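Local structure of protein SCO1, mitochondrial (Saccharomyces cerevisiae, 2B7K) at residues A[65-70]-A[146-151]; A[69-74]-A[172-177]. The protein is required for the accumulation of cytochrome c oxidase subunits 1 and 2 and is thought to act in mitochondrial copper transport or in inserting copper into that enzyme. One frame throughout, in Å; residues are numbered along the deposited sequence.

Both contacts belong to the thioredoxin-like domain of this membrane-bound protein, and both start from helix 56-75. In contact 1 a tryptophan on the helix meets a phenylalanine of strand 148-151, deep in the core, its centre about 7 Å from the centre of the chain; the chemistry is aromatic, one ring set obliquely against another. Contact 2, a turn later and with its centre about 15 Å from that of the chain, joins the same helix to helix 169-180 through aliphatic branches alone. Its touching residues are still buried, but exposed polar and charged residues lie around them. The two contacts touch where Trp-67 CE3 lies 4.2 Å from Ile-174 CD1.

Contact 1: A[65-70]-A[146-151]; sequences GLWLNT and IFFYLM
The helical turn that sets Trp-67 against Phe-148 is tied together at Leu-66 O, a carbonyl oxygen held by two donors of Thr-70. The backbone N of Thr-70 reaches Leu-66 O at 3.0 Å, and the hydroxyl OG1 donates to it from the opposite face of the carbonyl plane. A threonine suits this partly exposed place because its hydroxyl, folded back at chi1 -65°, is satisfied by its own helix. On the buried side the work is aromatic. The six-membered ring of Trp-67 turns an edge to the face of Phe-148, offset, with centroids 5.0 Å apart and planes at 60°. Trp-67 CZ3 comes nearest, 3.5 Å from Phe-148 CD1 and over the rim of the phenyl ring rather than its middle; Trp-67 CH2 follows at 3.7 Å from the same CD1. Two large aromatic side chains bridge the 11.6 Å between Trp-67 CA and Phe-148 CA. Wide, apolar phenylalanine suits the buried strand, while Trp-67 NE1 is satisfied by Asp-166 O. The contact packs helix 56-75 on the central sheet of the thioredoxin-like fold, where Tyr-47 of strand 44-49 meets the Phe-148 ring, and Leu-161 of strand 157-161 and Val-171 of helix 169-180 pack against Trp-67.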
loop_
_atom_site.group_PDB
_atom_site.type_symbol
_atom_site.label_atom_id
_atom_site.label_comp_id
_atom_site.label_asym_id
_atom_site.label_seq_id
_atom_site.Cartn_x
_atom_site.Cartn_y
_atom_site.Cartn_z
ATOM N N GLY A 65 -1.168 0.772 -10.570
ATOM C CA GLY A 65 -1.538 1.957 -11.322
ATOM C C GLY A 65 -2.724 1.678 -12.230
ATOM O O GLY A 65 -3.610 2.523 -12.399
ATOM N N LEU A 66 -2.747 0.488 -12.818
ATOM C CA LEU A 66 -3.853 0.112 -13.695
ATOM C C LEU A 66 -5.131 0.037 -12.870
ATOM O O LEU A 66 -6.184 0.515 -13.294
ATOM C CB LEU A 66 -3.586 -1.242 -14.351
ATOM C CG LEU A 66 -2.441 -1.303 -15.367
ATOM C CD1 LEU A 66 -2.370 -2.701 -15.946
ATOM C CD2 LEU A 66 -2.673 -0.282 -16.476
ATOM N N TRP A 67 -5.029 -0.570 -11.690
ATOM C CA TRP A 67 -6.177 -0.692 -10.795
ATOM C C TRP A 67 -6.724 0.676 -10.396
ATOM O O TRP A 67 -7.927 0.929 -10.492
ATOM C CB TRP A 67 -5.797 -1.442 -9.512
ATOM C CG TRP A 67 -5.579 -2.927 -9.655
ATOM C CD1 TRP A 67 -5.881 -3.709 -10.729
ATOM C CD2 TRP A 67 -5.032 -3.800 -8.661
ATOM N NE1 TRP A 67 -5.553 -5.025 -10.468
ATOM C CE2 TRP A 67 -5.032 -5.107 -9.204
ATOM C CE3 TRP A 67 -4.545 -3.605 -7.359
ATOM C CZ2 TRP A 67 -4.558 -6.217 -8.492
ATOM C CZ3 TRP A 67 -4.073 -4.708 -6.648
ATOM C CH2 TRP A 67 -4.085 -5.999 -7.219
ATOM N N LEU A 68 -5.843 1.550 -9.923
ATOM C CA LEU A 68 -6.255 2.886 -9.502
ATOM C C LEU A 68 -6.999 3.654 -10.587
ATOM O O LEU A 68 -8.051 4.246 -10.328
ATOM C CB LEU A 68 -5.042 3.692 -9.046
ATOM C CG LEU A 68 -4.363 3.134 -7.790
ATOM C CD1 LEU A 68 -3.075 3.902 -7.515
ATOM C CD2 LEU A 68 -5.311 3.234 -6.606
ATOM N N ASN A 69 -6.463 3.641 -11.802
ATOM C CA ASN A 69 -7.109 4.351 -12.902
ATOM C C ASN A 69 -8.453 3.744 -13.295
ATOM O O ASN A 69 -9.386 4.468 -13.629
ATOM C CB ASN A 69 -6.174 4.409 -14.108
ATOM C CG ASN A 69 -5.149 5.519 -13.987
ATOM O OD1 ASN A 69 -4.156 5.547 -14.712
ATOM N ND2 ASN A 69 -5.391 6.449 -13.069
ATOM N N THR A 70 -8.555 2.422 -13.258
ATOM C CA THR A 70 -9.810 1.763 -13.596
ATOM C C THR A 70 -10.828 2.072 -12.503
ATOM O O THR A 70 -11.997 2.345 -12.784
ATOM C CB THR A 70 -9.638 0.237 -13.683
ATOM O OG1 THR A 70 -8.759 -0.080 -14.767
ATOM C CG2 THR A 70 -10.972 -0.441 -13.908
ATOM N N ILE A 146 4.853 -9.467 -2.158
ATOM C CA ILE A 146 3.859 -9.910 -3.119
ATOM C C ILE A 146 2.382 -9.628 -2.838
ATOM O O ILE A 146 1.545 -9.917 -3.689
ATOM C CB ILE A 146 4.011 -11.427 -3.368
ATOM C CG1 ILE A 146 3.903 -12.178 -2.037
ATOM C CG2 ILE A 146 5.348 -11.709 -4.036
ATOM C CD1 ILE A 146 4.035 -13.681 -2.152
ATOM N N PHE A 147 2.040 -9.089 -1.672
ATOM C CA PHE A 147 0.622 -8.802 -1.398
ATOM C C PHE A 147 0.308 -7.319 -1.314
ATOM O O PHE A 147 1.171 -6.514 -0.975
ATOM C CB PHE A 147 0.156 -9.390 -0.058
ATOM C CG PHE A 147 0.147 -10.882 -0.006
ATOM C CD1 PHE A 147 1.185 -11.572 0.608
ATOM C CD2 PHE A 147 -0.914 -11.600 -0.547
ATOM C CE1 PHE A 147 1.170 -12.965 0.685
ATOM C CE2 PHE A 147 -0.940 -12.993 -0.476
ATOM C CZ PHE A 147 0.101 -13.677 0.141
ATOM N N PHE A 148 -0.942 -6.981 -1.630
ATOM C CA PHE A 148 -1.437 -5.618 -1.480
ATOM C C PHE A 148 -2.394 -5.789 -0.297
ATOM O O PHE A 148 -3.165 -6.752 -0.260
ATOM C CB PHE A 148 -2.223 -5.141 -2.704
ATOM C CG PHE A 148 -1.366 -4.825 -3.895
ATOM C CD1 PHE A 148 -1.234 -5.740 -4.932
ATOM C CD2 PHE A 148 -0.699 -3.607 -3.984
ATOM C CE1 PHE A 148 -0.449 -5.444 -6.052
ATOM C CE2 PHE A 148 0.088 -3.302 -5.095
ATOM C CZ PHE A 148 0.210 -4.224 -6.129
ATOM N N TYR A 149 -2.316 -4.897 0.685
ATOM C CA TYR A 149 -3.183 -4.982 1.854
ATOM C C TYR A 149 -4.242 -3.894 1.794
ATOM O O TYR A 149 -3.922 -2.702 1.792
ATOM C CB TYR A 149 -2.358 -4.837 3.145
ATOM C CG TYR A 149 -1.210 -5.825 3.230
ATOM C CD1 TYR A 149 -0.043 -5.630 2.496
ATOM C CD2 TYR A 149 -1.318 -6.978 4.005
ATOM C CE1 TYR A 149 0.996 -6.569 2.527
ATOM C CE2 TYR A 149 -0.291 -7.919 4.045
ATOM C CZ TYR A 149 0.860 -7.710 3.302
ATOM O OH TYR A 149 1.862 -8.653 3.316
ATOM N N LEU A 150 -5.504 -4.308 1.730
ATOM C CA LEU A 150 -6.617 -3.370 1.665
ATOM C C LEU A 150 -7.122 -3.095 3.075
ATOM O O LEU A 150 -7.508 -4.023 3.784
ATOM C CB LEU A 150 -7.748 -3.952 0.814
ATOM C CG LEU A 150 -8.907 -2.997 0.504
ATOM C CD1 LEU A 150 -8.396 -1.811 -0.305
ATOM C CD2 LEU A 150 -9.982 -3.740 -0.267
ATOM N N MET A 151 -7.119 -1.824 3.476
ATOM C CA MET A 151 -7.561 -1.440 4.817
ATOM C C MET A 151 -8.797 -0.554 4.701
ATOM O O MET A 151 -8.818 0.372 3.890
ATOM C CB MET A 151 -6.450 -0.671 5.538
ATOM C CG MET A 151 -5.055 -1.289 5.409
ATOM S SD MET A 151 -4.907 -2.962 6.090
ATOM C CE MET A 151 -4.751 -2.606 7.836
#

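Contact 2: A[69-74]-A[172-177]; sequences NTLSSK and DKIVEH
Leu-71 reaches across to Ile-174 and Val-175: CD1 meets Ile-174, while CD2 meets Val-175 and also comes near Ile-174 CG2. Leu-71 CD2 lies 3.7 Å from Val-175 CG2, and Leu-71 CD1 lies 3.9 Å from Ile-174 CG2, with Ile-174 CD1 slightly farther off. With CG anti to its carbonyl carbon (chi1 -77°), the leucine extends its fork toward the facing helix. It crosses the isoleucine side chain at about a right angle, whereas leucine and valine run past one another in opposite directions. Residue types suit this seam: the beta-branched Ile-174 and Val-175 hold a methyl close to their backbone, and the longer Leu-71 reaches over to them, the helices approaching to 7.6 Å between Leu-71 CA and Val-175 CA. Shortening Leu-71 to an alanine would probably open a gap between the helices and leave Val-175 CG2 and Ile-174 CG2 without this leucine's methyls.

The other side of helix 56-75 is quite different. Asn-69, Ser-72, Ser-73 and Lys-74 are exposed, and the serine hydroxyls bond back to their own helix: Ser-73 OG donates to Asn-69 O at 2.7 Å, while the backbone N of Ser-73 reaches that oxygen from the opposite face of its plane. On helix 169-180, Asp-172 and Glu-176 likewise belong to the exposed surface.

Leu-79 touches both Leu-71 and Ile-174. Helix 56-75 is itself the link of a beta-alpha-beta crossover between parallel strands 44-49 and 80-85; its packing against the last modelled helix, 169-180, on the same face of the sheet is characteristic of the thioredoxin fold.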
loop_
_atom_site.group_PDB
_atom_site.type_symbol
_atom_site.label_atom_id
_atom_site.label_comp_id
_atom_site.label_asym_id
_atom_site.label_seq_id
_atom_site.Cartn_x
_atom_site.Cartn_y
_atom_site.Cartn_z
ATOM N N ASN A 69 -6.463 3.641 -11.802
ATOM C CA ASN A 69 -7.109 4.351 -12.902
ATOM C C ASN A 69 -8.453 3.744 -13.295
ATOM O O ASN A 69 -9.386 4.468 -13.629
ATOM C CB ASN A 69 -6.174 4.409 -14.108
ATOM C CG ASN A 69 -5.149 5.519 -13.987
ATOM O OD1 ASN A 69 -4.156 5.547 -14.712
ATOM N ND2 ASN A 69 -5.391 6.449 -13.069
ATOM N N THR A 70 -8.555 2.422 -13.258
ATOM C CA THR A 70 -9.810 1.763 -13.596
ATOM C C THR A 70 -10.828 2.072 -12.503
ATOM O O THR A 70 -11.997 2.345 -12.784
ATOM C CB THR A 70 -9.638 0.237 -13.683
ATOM O OG1 THR A 70 -8.759 -0.080 -14.767
ATOM C CG2 THR A 70 -10.972 -0.441 -13.908
ATOM N N LEU A 71 -10.377 2.029 -11.251
ATOM C CA LEU A 71 -11.264 2.295 -10.124
ATOM C C LEU A 71 -11.876 3.689 -10.178
ATOM O O LEU A 71 -13.085 3.856 -10.011
ATOM C CB LEU A 71 -10.507 2.105 -8.803
ATOM C CG LEU A 71 -10.311 0.633 -8.426
ATOM C CD1 LEU A 71 -9.293 0.504 -7.304
ATOM C CD2 LEU A 71 -11.660 0.046 -8.005
ATOM N N SER A 72 -11.047 4.694 -10.418
ATOM C CA SER A 72 -11.548 6.056 -10.474
ATOM C C SER A 72 -12.384 6.342 -11.723
ATOM O O SER A 72 -13.468 6.921 -11.629
ATOM C CB SER A 72 -10.388 7.050 -10.379
ATOM O OG SER A 72 -9.451 6.827 -11.413
ATOM N N SER A 73 -11.905 5.922 -12.887
ATOM C CA SER A 73 -12.635 6.189 -14.127
ATOM C C SER A 73 -13.930 5.392 -14.307
ATOM O O SER A 73 -14.950 5.945 -14.719
ATOM C CB SER A 73 -11.719 5.969 -15.339
ATOM O OG SER A 73 -11.362 4.607 -15.496
ATOM N N LYS A 74 -13.906 4.103 -13.983
ATOM C CA LYS A 74 -15.097 3.270 -14.156
ATOM C C LYS A 74 -16.057 3.189 -12.970
ATOM O O LYS A 74 -17.257 2.973 -13.158
ATOM C CB LYS A 74 -14.688 1.849 -14.549
ATOM C CG LYS A 74 -13.940 1.760 -15.862
ATOM C CD LYS A 74 -13.554 0.326 -16.165
ATOM C CE LYS A 74 -12.770 0.227 -17.462
ATOM N NZ LYS A 74 -12.241 -1.151 -17.676
ATOM N N ASP A 172 -12.306 -5.915 -9.466
ATOM C CA ASP A 172 -13.598 -6.469 -9.050
ATOM C C ASP A 172 -13.672 -6.684 -7.538
ATOM O O ASP A 172 -14.681 -6.364 -6.901
ATOM C CB ASP A 172 -13.877 -7.804 -9.764
ATOM C CG ASP A 172 -14.017 -7.653 -11.274
ATOM O OD1 ASP A 172 -14.508 -6.602 -11.730
ATOM O OD2 ASP A 172 -13.654 -8.598 -12.015
ATOM N N LYS A 173 -12.594 -7.222 -6.970
ATOM C CA LYS A 173 -12.529 -7.499 -5.540
ATOM C C LYS A 173 -12.552 -6.228 -4.700
ATOM O O LYS A 173 -13.211 -6.168 -3.664
ATOM C CB LYS A 173 -11.263 -8.303 -5.220
ATOM C CG LYS A 173 -11.207 -8.837 -3.794
ATOM C CD LYS A 173 -12.298 -9.873 -3.560
ATOM C CE LYS A 173 -12.149 -10.554 -2.211
ATOM N NZ LYS A 173 -13.177 -11.615 -2.020
ATOM N N ILE A 174 -11.822 -5.208 -5.138
ATOM C CA ILE A 174 -11.793 -3.953 -4.403
ATOM C C ILE A 174 -13.167 -3.282 -4.446
ATOM O O ILE A 174 -13.671 -2.823 -3.422
ATOM C CB ILE A 174 -10.703 -3.020 -4.985
ATOM C CG1 ILE A 174 -9.329 -3.654 -4.740
ATOM C CG2 ILE A 174 -10.782 -1.642 -4.348
ATOM C CD1 ILE A 174 -8.177 -2.937 -5.410
ATOM N N VAL A 175 -13.781 -3.243 -5.624
ATOM C CA VAL A 175 -15.101 -2.637 -5.767
ATOM C C VAL A 175 -16.088 -3.279 -4.791
ATOM O O VAL A 175 -16.831 -2.586 -4.099
ATOM C CB VAL A 175 -15.627 -2.796 -7.211
ATOM C CG1 VAL A 175 -17.061 -2.264 -7.314
ATOM C CG2 VAL A 175 -14.711 -2.045 -8.176
ATOM N N GLU A 176 -16.078 -4.605 -4.737
ATOM C CA GLU A 176 -16.959 -5.363 -3.848
ATOM C C GLU A 176 -16.848 -4.872 -2.400
ATOM O O GLU A 176 -17.858 -4.636 -1.730
ATOM C CB GLU A 176 -16.600 -6.851 -3.933
ATOM C CG GLU A 176 -17.496 -7.778 -3.130
ATOM C CD GLU A 176 -17.123 -9.242 -3.304
ATOM O OE1 GLU A 176 -17.800 -10.107 -2.708
ATOM O OE2 GLU A 176 -16.154 -9.532 -4.038
ATOM N N HIS A 177 -15.618 -4.713 -1.925
ATOM C CA HIS A 177 -15.366 -4.249 -0.563
ATOM C C HIS A 177 -15.805 -2.812 -0.316
ATOM O O HIS A 177 -16.408 -2.504 0.711
ATOM C CB HIS A 177 -13.877 -4.370 -0.235
ATOM C CG HIS A 177 -13.446 -5.755 0.126
ATOM N ND1 HIS A 177 -13.838 -6.374 1.294
ATOM C CD2 HIS A 177 -12.670 -6.649 -0.531
ATOM C CE1 HIS A 177 -13.321 -7.588 1.341
ATOM N NE2 HIS A 177 -12.608 -7.780 0.246
#